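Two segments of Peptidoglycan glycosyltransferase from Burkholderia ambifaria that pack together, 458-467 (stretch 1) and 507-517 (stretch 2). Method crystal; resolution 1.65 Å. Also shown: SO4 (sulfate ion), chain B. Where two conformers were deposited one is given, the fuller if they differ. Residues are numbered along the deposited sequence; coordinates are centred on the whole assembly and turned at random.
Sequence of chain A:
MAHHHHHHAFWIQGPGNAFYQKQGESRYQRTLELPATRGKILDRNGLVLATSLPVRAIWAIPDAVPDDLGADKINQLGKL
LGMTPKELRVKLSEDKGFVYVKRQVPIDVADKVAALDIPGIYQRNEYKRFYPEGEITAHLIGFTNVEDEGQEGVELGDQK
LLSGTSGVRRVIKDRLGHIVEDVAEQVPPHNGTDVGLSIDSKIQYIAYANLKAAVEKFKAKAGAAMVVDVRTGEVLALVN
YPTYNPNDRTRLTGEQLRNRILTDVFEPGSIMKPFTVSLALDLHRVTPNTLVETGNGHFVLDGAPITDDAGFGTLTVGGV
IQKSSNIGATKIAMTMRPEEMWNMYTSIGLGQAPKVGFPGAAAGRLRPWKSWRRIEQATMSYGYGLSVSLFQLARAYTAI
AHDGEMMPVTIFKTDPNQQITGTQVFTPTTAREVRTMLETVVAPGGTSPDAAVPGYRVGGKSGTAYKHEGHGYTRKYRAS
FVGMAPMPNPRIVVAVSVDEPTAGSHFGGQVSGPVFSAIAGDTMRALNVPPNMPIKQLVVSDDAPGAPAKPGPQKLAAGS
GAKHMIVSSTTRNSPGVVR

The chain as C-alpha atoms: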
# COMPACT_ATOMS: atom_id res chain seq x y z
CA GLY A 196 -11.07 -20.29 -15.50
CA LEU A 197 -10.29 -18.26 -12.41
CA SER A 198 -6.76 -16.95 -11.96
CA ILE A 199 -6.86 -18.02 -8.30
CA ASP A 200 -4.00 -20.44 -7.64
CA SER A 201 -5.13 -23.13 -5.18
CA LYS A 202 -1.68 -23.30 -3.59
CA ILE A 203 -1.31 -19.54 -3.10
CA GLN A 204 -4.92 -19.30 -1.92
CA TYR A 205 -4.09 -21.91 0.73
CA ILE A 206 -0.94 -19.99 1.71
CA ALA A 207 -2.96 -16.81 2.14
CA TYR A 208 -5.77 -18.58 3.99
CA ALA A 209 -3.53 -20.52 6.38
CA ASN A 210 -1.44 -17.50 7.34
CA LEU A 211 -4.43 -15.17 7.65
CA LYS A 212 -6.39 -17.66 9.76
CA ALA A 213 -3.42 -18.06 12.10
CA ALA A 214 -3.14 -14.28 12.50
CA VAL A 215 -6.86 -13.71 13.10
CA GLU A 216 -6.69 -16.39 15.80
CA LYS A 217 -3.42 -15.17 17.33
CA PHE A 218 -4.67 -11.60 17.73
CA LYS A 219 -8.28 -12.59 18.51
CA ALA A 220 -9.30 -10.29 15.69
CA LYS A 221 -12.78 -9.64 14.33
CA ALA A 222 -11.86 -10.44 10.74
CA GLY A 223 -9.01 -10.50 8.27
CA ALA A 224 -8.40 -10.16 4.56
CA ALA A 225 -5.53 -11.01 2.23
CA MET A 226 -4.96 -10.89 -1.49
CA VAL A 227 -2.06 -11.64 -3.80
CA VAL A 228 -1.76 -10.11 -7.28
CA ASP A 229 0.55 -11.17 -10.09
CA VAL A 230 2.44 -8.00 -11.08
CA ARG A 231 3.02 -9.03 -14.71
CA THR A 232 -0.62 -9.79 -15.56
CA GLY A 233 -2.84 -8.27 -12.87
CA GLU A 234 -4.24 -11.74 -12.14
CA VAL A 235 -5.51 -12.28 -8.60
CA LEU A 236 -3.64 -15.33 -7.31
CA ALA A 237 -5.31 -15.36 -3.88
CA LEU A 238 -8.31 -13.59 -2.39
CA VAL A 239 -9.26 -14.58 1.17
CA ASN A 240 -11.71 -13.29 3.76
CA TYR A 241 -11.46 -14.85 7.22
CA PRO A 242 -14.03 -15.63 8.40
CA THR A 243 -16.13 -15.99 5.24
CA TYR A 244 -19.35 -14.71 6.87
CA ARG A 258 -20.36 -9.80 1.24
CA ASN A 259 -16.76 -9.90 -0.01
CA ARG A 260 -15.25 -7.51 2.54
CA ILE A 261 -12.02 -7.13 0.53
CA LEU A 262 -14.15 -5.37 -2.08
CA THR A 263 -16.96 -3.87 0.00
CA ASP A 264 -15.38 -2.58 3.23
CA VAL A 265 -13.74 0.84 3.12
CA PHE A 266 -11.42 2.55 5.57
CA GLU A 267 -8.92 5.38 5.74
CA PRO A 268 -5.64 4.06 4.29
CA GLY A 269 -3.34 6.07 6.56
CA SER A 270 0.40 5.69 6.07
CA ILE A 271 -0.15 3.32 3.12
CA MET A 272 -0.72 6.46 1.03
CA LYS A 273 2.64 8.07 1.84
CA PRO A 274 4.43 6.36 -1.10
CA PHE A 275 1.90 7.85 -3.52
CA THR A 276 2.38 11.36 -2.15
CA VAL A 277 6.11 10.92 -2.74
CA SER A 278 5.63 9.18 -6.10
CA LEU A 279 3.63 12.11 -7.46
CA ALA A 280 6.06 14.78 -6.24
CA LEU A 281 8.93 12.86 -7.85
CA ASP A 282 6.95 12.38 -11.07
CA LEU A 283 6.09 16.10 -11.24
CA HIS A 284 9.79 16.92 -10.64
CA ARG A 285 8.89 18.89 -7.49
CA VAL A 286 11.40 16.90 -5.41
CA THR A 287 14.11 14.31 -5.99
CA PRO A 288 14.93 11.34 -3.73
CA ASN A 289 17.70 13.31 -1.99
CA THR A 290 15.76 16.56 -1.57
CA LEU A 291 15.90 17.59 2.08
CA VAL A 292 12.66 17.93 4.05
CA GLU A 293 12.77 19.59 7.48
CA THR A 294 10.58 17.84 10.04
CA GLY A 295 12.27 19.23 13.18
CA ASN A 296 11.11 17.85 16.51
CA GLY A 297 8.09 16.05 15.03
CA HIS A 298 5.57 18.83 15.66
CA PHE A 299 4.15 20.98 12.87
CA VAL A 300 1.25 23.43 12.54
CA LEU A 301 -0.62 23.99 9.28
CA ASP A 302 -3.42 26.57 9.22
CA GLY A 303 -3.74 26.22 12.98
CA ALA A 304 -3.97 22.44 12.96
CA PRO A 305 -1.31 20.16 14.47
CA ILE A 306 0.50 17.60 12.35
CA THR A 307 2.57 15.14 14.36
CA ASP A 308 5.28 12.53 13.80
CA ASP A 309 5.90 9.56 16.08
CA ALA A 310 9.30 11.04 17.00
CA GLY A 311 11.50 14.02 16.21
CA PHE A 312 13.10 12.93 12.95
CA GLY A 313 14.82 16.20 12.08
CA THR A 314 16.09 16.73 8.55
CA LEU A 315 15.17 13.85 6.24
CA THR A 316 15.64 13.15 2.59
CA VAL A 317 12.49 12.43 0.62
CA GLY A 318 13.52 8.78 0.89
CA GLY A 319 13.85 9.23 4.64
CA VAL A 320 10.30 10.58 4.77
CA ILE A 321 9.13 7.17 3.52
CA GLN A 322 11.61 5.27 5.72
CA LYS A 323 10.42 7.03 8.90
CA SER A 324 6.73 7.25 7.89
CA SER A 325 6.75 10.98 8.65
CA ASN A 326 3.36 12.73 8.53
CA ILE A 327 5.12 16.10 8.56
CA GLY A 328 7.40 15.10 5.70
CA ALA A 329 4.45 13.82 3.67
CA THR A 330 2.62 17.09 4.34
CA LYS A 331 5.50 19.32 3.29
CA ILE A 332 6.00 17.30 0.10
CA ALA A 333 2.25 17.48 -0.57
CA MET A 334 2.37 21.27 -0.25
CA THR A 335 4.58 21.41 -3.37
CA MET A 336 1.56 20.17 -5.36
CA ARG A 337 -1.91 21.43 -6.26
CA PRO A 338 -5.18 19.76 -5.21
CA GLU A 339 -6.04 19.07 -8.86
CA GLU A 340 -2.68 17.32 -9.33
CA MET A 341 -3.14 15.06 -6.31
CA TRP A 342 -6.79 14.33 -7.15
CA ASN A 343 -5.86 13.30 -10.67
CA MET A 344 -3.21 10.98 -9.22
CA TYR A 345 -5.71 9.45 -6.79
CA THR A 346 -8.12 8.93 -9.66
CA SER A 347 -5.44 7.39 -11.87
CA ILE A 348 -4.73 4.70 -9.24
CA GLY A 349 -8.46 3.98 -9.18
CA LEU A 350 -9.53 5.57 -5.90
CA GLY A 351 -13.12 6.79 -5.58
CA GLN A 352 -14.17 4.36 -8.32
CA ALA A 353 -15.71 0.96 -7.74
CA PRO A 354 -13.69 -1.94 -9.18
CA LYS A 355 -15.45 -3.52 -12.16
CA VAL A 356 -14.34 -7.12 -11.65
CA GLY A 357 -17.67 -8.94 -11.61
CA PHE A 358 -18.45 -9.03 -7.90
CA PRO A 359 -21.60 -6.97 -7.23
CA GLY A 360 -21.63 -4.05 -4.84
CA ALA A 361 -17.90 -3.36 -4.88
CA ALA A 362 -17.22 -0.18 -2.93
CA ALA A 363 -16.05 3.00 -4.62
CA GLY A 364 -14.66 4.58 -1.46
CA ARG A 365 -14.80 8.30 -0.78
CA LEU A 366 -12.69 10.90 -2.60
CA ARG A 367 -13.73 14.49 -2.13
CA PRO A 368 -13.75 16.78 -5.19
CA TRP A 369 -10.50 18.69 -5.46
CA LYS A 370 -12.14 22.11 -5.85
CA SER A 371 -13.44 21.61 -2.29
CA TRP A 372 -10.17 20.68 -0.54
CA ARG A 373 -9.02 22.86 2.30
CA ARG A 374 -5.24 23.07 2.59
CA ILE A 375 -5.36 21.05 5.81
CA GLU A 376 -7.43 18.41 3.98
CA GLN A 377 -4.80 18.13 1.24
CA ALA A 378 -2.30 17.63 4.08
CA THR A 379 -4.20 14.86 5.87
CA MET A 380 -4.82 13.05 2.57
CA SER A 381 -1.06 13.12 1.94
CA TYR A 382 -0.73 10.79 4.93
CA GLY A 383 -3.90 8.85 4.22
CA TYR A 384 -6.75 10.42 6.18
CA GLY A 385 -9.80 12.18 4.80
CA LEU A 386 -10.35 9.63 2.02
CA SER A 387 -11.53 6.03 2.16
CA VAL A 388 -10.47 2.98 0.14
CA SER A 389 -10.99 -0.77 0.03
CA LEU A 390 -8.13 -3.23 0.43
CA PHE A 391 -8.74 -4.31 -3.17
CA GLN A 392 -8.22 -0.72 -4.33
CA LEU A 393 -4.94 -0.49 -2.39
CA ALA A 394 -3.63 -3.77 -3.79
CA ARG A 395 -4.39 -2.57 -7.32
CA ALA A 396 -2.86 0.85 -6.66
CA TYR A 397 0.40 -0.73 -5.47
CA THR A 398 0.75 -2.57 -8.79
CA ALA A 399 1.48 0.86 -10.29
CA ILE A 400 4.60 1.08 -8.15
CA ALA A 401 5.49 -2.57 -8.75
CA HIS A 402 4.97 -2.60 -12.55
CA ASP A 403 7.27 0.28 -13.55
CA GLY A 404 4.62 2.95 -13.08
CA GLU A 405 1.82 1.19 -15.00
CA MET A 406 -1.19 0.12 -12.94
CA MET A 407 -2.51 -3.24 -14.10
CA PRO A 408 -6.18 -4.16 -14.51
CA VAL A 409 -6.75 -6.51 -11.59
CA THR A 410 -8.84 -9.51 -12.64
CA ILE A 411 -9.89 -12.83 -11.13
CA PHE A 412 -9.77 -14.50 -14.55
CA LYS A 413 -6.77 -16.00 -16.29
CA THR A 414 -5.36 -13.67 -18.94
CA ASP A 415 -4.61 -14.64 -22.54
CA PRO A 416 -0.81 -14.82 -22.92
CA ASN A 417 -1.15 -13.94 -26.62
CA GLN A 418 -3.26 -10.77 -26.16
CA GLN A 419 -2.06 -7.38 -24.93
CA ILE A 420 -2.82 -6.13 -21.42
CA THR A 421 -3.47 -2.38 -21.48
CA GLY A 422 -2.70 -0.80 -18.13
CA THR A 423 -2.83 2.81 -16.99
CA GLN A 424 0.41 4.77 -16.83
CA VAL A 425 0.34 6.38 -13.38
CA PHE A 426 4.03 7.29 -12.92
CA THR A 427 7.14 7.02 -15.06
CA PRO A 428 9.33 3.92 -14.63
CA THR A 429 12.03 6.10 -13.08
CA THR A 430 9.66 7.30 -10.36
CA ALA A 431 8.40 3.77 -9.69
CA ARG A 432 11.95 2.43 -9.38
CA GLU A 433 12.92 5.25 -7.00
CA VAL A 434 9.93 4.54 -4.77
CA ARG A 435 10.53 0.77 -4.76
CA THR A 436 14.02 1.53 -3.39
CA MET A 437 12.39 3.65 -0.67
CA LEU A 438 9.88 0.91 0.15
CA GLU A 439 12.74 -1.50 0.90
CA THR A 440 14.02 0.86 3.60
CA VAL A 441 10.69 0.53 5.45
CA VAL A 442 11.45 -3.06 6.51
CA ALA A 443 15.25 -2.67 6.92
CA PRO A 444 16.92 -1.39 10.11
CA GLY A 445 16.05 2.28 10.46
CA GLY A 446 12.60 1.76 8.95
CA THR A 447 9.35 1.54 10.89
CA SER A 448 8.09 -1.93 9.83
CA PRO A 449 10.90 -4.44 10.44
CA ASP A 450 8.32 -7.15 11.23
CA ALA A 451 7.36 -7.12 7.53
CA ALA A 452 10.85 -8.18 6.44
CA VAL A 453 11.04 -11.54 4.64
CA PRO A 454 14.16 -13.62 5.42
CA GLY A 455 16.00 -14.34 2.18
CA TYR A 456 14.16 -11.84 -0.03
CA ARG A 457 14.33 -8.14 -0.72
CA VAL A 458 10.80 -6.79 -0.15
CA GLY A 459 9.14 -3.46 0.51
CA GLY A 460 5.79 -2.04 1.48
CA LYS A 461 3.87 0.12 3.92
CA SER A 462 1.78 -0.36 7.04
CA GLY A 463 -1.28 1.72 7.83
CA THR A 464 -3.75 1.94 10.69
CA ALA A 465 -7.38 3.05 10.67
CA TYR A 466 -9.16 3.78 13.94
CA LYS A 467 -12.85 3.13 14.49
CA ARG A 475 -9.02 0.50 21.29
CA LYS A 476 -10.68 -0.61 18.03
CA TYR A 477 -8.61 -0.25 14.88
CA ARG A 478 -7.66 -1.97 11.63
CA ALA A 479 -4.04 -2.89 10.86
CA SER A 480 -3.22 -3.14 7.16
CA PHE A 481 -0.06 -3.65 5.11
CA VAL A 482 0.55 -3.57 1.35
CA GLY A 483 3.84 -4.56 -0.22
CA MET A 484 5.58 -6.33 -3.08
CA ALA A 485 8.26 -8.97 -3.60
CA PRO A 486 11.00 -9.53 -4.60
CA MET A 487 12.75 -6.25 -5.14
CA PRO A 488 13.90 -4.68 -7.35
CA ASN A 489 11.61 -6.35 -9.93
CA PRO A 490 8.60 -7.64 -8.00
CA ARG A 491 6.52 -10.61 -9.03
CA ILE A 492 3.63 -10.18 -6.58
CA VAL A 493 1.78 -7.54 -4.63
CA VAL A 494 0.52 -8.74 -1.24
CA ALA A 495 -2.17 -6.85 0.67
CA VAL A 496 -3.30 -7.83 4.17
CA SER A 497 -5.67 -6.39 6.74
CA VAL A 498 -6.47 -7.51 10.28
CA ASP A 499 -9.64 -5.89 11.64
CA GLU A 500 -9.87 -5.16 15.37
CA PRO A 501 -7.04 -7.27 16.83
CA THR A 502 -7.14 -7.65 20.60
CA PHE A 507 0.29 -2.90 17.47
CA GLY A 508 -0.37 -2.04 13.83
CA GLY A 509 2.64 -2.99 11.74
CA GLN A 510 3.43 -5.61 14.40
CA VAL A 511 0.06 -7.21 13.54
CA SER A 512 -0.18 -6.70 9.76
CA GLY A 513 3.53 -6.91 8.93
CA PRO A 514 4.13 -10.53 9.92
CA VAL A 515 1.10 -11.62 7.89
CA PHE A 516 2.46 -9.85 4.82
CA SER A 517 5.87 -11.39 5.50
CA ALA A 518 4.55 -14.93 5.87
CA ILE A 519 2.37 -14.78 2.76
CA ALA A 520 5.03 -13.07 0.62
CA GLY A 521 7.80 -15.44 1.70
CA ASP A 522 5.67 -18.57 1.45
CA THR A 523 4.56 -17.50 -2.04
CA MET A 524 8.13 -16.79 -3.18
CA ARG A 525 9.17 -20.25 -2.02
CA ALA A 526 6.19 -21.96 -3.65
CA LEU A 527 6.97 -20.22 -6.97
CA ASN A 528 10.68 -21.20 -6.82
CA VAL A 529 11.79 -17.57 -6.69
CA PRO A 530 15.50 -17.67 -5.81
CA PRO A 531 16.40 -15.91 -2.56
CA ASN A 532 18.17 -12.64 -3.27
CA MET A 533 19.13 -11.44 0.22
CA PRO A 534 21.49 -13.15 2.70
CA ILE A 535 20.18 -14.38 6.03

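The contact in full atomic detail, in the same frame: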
# COMPACT_ATOMS: atom_id res chain seq x y z
N VAL A 458 12.21 -7.15 -0.04
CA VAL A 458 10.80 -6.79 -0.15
C VAL A 458 10.64 -5.33 0.27
O VAL A 458 11.55 -4.71 0.82
CB VAL A 458 9.89 -7.70 0.70
CG1 VAL A 458 10.12 -9.17 0.37
CG2 VAL A 458 10.08 -7.40 2.19
N GLY A 459 9.45 -4.79 0.02
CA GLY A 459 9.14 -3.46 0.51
C GLY A 459 7.65 -3.27 0.54
O GLY A 459 6.90 -3.96 -0.17
N GLY A 460 7.21 -2.32 1.36
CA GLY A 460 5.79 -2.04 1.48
C GLY A 460 5.55 -1.02 2.58
O GLY A 460 6.49 -0.43 3.11
N LYS A 461 4.27 -0.85 2.91
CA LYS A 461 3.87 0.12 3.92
C LYS A 461 2.76 -0.42 4.80
O LYS A 461 1.81 -1.05 4.30
CB LYS A 461 3.38 1.43 3.30
CG LYS A 461 4.44 2.45 3.02
CD LYS A 461 5.18 2.87 4.26
CE LYS A 461 4.39 3.81 5.13
NZ LYS A 461 5.10 4.03 6.40
N SER A 462 2.85 -0.12 6.08
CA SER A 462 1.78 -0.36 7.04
C SER A 462 0.89 0.87 7.14
O SER A 462 1.30 2.00 6.84
CB SER A 462 2.35 -0.69 8.42
OG SER A 462 2.98 0.44 8.99
N GLY A 463 -0.35 0.63 7.56
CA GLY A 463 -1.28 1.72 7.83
C GLY A 463 -2.27 1.27 8.88
O GLY A 463 -2.56 0.08 9.01
N THR A 464 -2.77 2.24 9.65
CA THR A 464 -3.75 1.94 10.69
C THR A 464 -4.95 2.86 10.55
O THR A 464 -4.80 4.06 10.32
CB THR A 464 -3.14 2.11 12.09
OG1 THR A 464 -2.77 3.48 12.29
CG2 THR A 464 -1.91 1.24 12.25
N ALA A 465 -6.14 2.29 10.68
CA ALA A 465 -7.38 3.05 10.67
C ALA A 465 -8.11 2.82 11.98
O ALA A 465 -8.35 1.67 12.36
CB ALA A 465 -8.27 2.65 9.49
N TYR A 466 -8.47 3.90 12.67
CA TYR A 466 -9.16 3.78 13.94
C TYR A 466 -10.66 3.88 13.74
O TYR A 466 -11.15 4.55 12.82
CB TYR A 466 -8.67 4.86 14.91
CG TYR A 466 -7.18 4.77 15.17
CD1 TYR A 466 -6.27 5.42 14.34
CD2 TYR A 466 -6.68 4.00 16.22
CE1 TYR A 466 -4.91 5.32 14.56
CE2 TYR A 466 -5.33 3.90 16.44
CZ TYR A 466 -4.44 4.56 15.61
OH TYR A 466 -3.09 4.46 15.84
N LYS A 467 -11.40 3.19 14.60
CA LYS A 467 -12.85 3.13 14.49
C LYS A 467 -13.52 4.27 15.27
O LYS A 467 -12.89 4.89 16.14
CB LYS A 467 -13.38 1.78 14.98
N PHE A 507 1.20 -3.88 18.06
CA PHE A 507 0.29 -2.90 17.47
C PHE A 507 0.59 -2.65 16.00
O PHE A 507 1.75 -2.61 15.59
CB PHE A 507 0.37 -1.57 18.24
CG PHE A 507 -0.51 -0.49 17.68
CD1 PHE A 507 -1.82 -0.37 18.11
CD2 PHE A 507 -0.03 0.40 16.73
CE1 PHE A 507 -2.64 0.62 17.59
CE2 PHE A 507 -0.85 1.39 16.21
CZ PHE A 507 -2.15 1.50 16.65
N GLY A 508 -0.47 -2.48 15.21
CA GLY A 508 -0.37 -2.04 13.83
C GLY A 508 0.56 -2.87 12.96
O GLY A 508 0.27 -4.03 12.67
N GLY A 509 1.68 -2.27 12.55
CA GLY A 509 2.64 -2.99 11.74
C GLY A 509 3.13 -4.28 12.37
O GLY A 509 3.54 -5.20 11.65
N GLN A 510 3.09 -4.37 13.70
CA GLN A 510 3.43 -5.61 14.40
C GLN A 510 2.35 -6.67 14.23
O GLN A 510 2.61 -7.85 14.50
CB GLN A 510 3.67 -5.32 15.88
CG GLN A 510 4.87 -4.42 16.14
CD GLN A 510 4.94 -3.94 17.58
OE1 GLN A 510 3.93 -3.51 18.16
NE2 GLN A 510 6.13 -4.01 18.17
N VAL A 511 1.15 -6.28 13.82
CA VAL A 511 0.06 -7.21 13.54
C VAL A 511 -0.01 -7.53 12.05
O VAL A 511 -0.01 -8.70 11.67
CB VAL A 511 -1.27 -6.63 14.06
CG1 VAL A 511 -2.45 -7.49 13.62
CG2 VAL A 511 -1.23 -6.49 15.58
N SER A 512 -0.03 -6.50 11.20
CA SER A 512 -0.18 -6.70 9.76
C SER A 512 1.12 -7.17 9.11
O SER A 512 1.09 -7.97 8.17
CB SER A 512 -0.65 -5.41 9.09
OG SER A 512 0.27 -4.35 9.34
N GLY A 513 2.25 -6.64 9.56
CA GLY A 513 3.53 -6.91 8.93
C GLY A 513 3.89 -8.38 8.85
O GLY A 513 4.27 -8.89 7.79
N PRO A 514 3.79 -9.11 9.96
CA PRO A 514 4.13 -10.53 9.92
C PRO A 514 3.23 -11.35 9.01
O PRO A 514 3.67 -12.38 8.49
CB PRO A 514 4.00 -10.97 11.39
CG PRO A 514 4.28 -9.71 12.15
CD PRO A 514 3.62 -8.63 11.35
N VAL A 515 1.97 -10.92 8.82
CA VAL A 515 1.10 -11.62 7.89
C VAL A 515 1.57 -11.39 6.46
O VAL A 515 1.63 -12.32 5.65
CB VAL A 515 -0.36 -11.18 8.07
CG1 VAL A 515 -1.28 -12.08 7.23
CG2 VAL A 515 -0.75 -11.20 9.53
N PHE A 516 1.86 -10.13 6.11
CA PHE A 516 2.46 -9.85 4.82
C PHE A 516 3.72 -10.69 4.62
O PHE A 516 3.91 -11.32 3.57
CB PHE A 516 2.81 -8.36 4.69
CG PHE A 516 3.78 -8.07 3.58
CD1 PHE A 516 3.33 -7.85 2.28
CD2 PHE A 516 5.16 -8.05 3.81
CE1 PHE A 516 4.21 -7.60 1.25
CE2 PHE A 516 6.06 -7.81 2.77
CZ PHE A 516 5.58 -7.58 1.49
N SER A 517 4.59 -10.70 5.63
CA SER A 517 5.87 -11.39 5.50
C SER A 517 5.67 -12.87 5.24
O SER A 517 6.32 -13.46 4.37
CB SER A 517 6.71 -11.18 6.75
OG SER A 517 7.86 -12.02 6.72
S SO4 B . 1.24 3.32 11.00
O1 SO4 B . 0.92 2.01 10.42
O2 SO4 B . 2.68 3.46 11.17
O3 SO4 B . 0.57 3.42 12.30
O4 SO4 B . 0.76 4.42 10.16
O HOH W 1 -0.64 -1.84 10.37

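Strand 459-466 packs against helix 509-517, their axes approaching to 8.3 Å with N-to-C directions 140° apart, so the two run roughly antiparallel and oblique. The backbones lie closest where the helix begins: the CA atoms of S462 and G509 are 5.5 Å apart, those of T464 and G508 6.1 Å. Toward the other end they diverge, and CA of V458 stands 8.8 Å from CA of S517. G508 is the N-cap residue; its O accepts from V511 N (2.7 Å) and S512 N (2.9 Å), while F507 O receives Q510 N at 2.9 Å and F507 N donates to Q510 OE1 at 2.8 Å. The helix is kinked at P514, whose ring nitrogen has no hydrogen to give to the preceding turn; G513 N to G509 O (2.8 Å) and S517 N to G513 O (2.8 Å) continue the helical bonding around it.

At G508 the absence of a side chain matters to the approach: its phi is positive (54°), which favours glycine, and a CB there would point toward the strand and come within 3.1 Å of T464 CG2. At G513 the constraint is internal to the helix, a CB meeting G509 O at 2.5 Å. G509, by contrast, has room for a CB.

No direct hydrogen bond joins the stretches; the direct contacts are van der Waals, and together the two sides bury 301 Å². S462 and T464 both direct their CA-to-CB bonds toward the helix start: S462 CB rests 4.0 Å from G509 CA, and T464 CG2 lies 4.0 Å from G508 CA and 4.1 Å from F507 CE2. Y466 starts sideways, but its ring end reaches F507, with OH 3.2 Å from F507 CZ near the plane of the phenylalanine ring, at its edge. F507 is poorly ordered, so this contact is less sharply defined. At the far end F516 (chi1 t) points toward the strand; V458 CG2 meets its ring edge at F516 CE2 (4.1 Å), and G459 O is 4.2 Å from F516 CZ.

Water 1 supplies a polar link, donating to G463 O (3.0 Å) and hydrogen-bonding to S512 OG (2.9 Å), thereby joining strand backbone to helix side chain. A sulfate ion, probably from the crystallisation liquor, is held by the strand: S462 OG donates to SO4 O1 at 3.0 Å, and T464 OG1 makes a weak bond to SO4 O3 at 3.3 Å. T464 CG2 is also 3.3 Å from SO4 O3, so the methyl group touches both the ion and the other stretch.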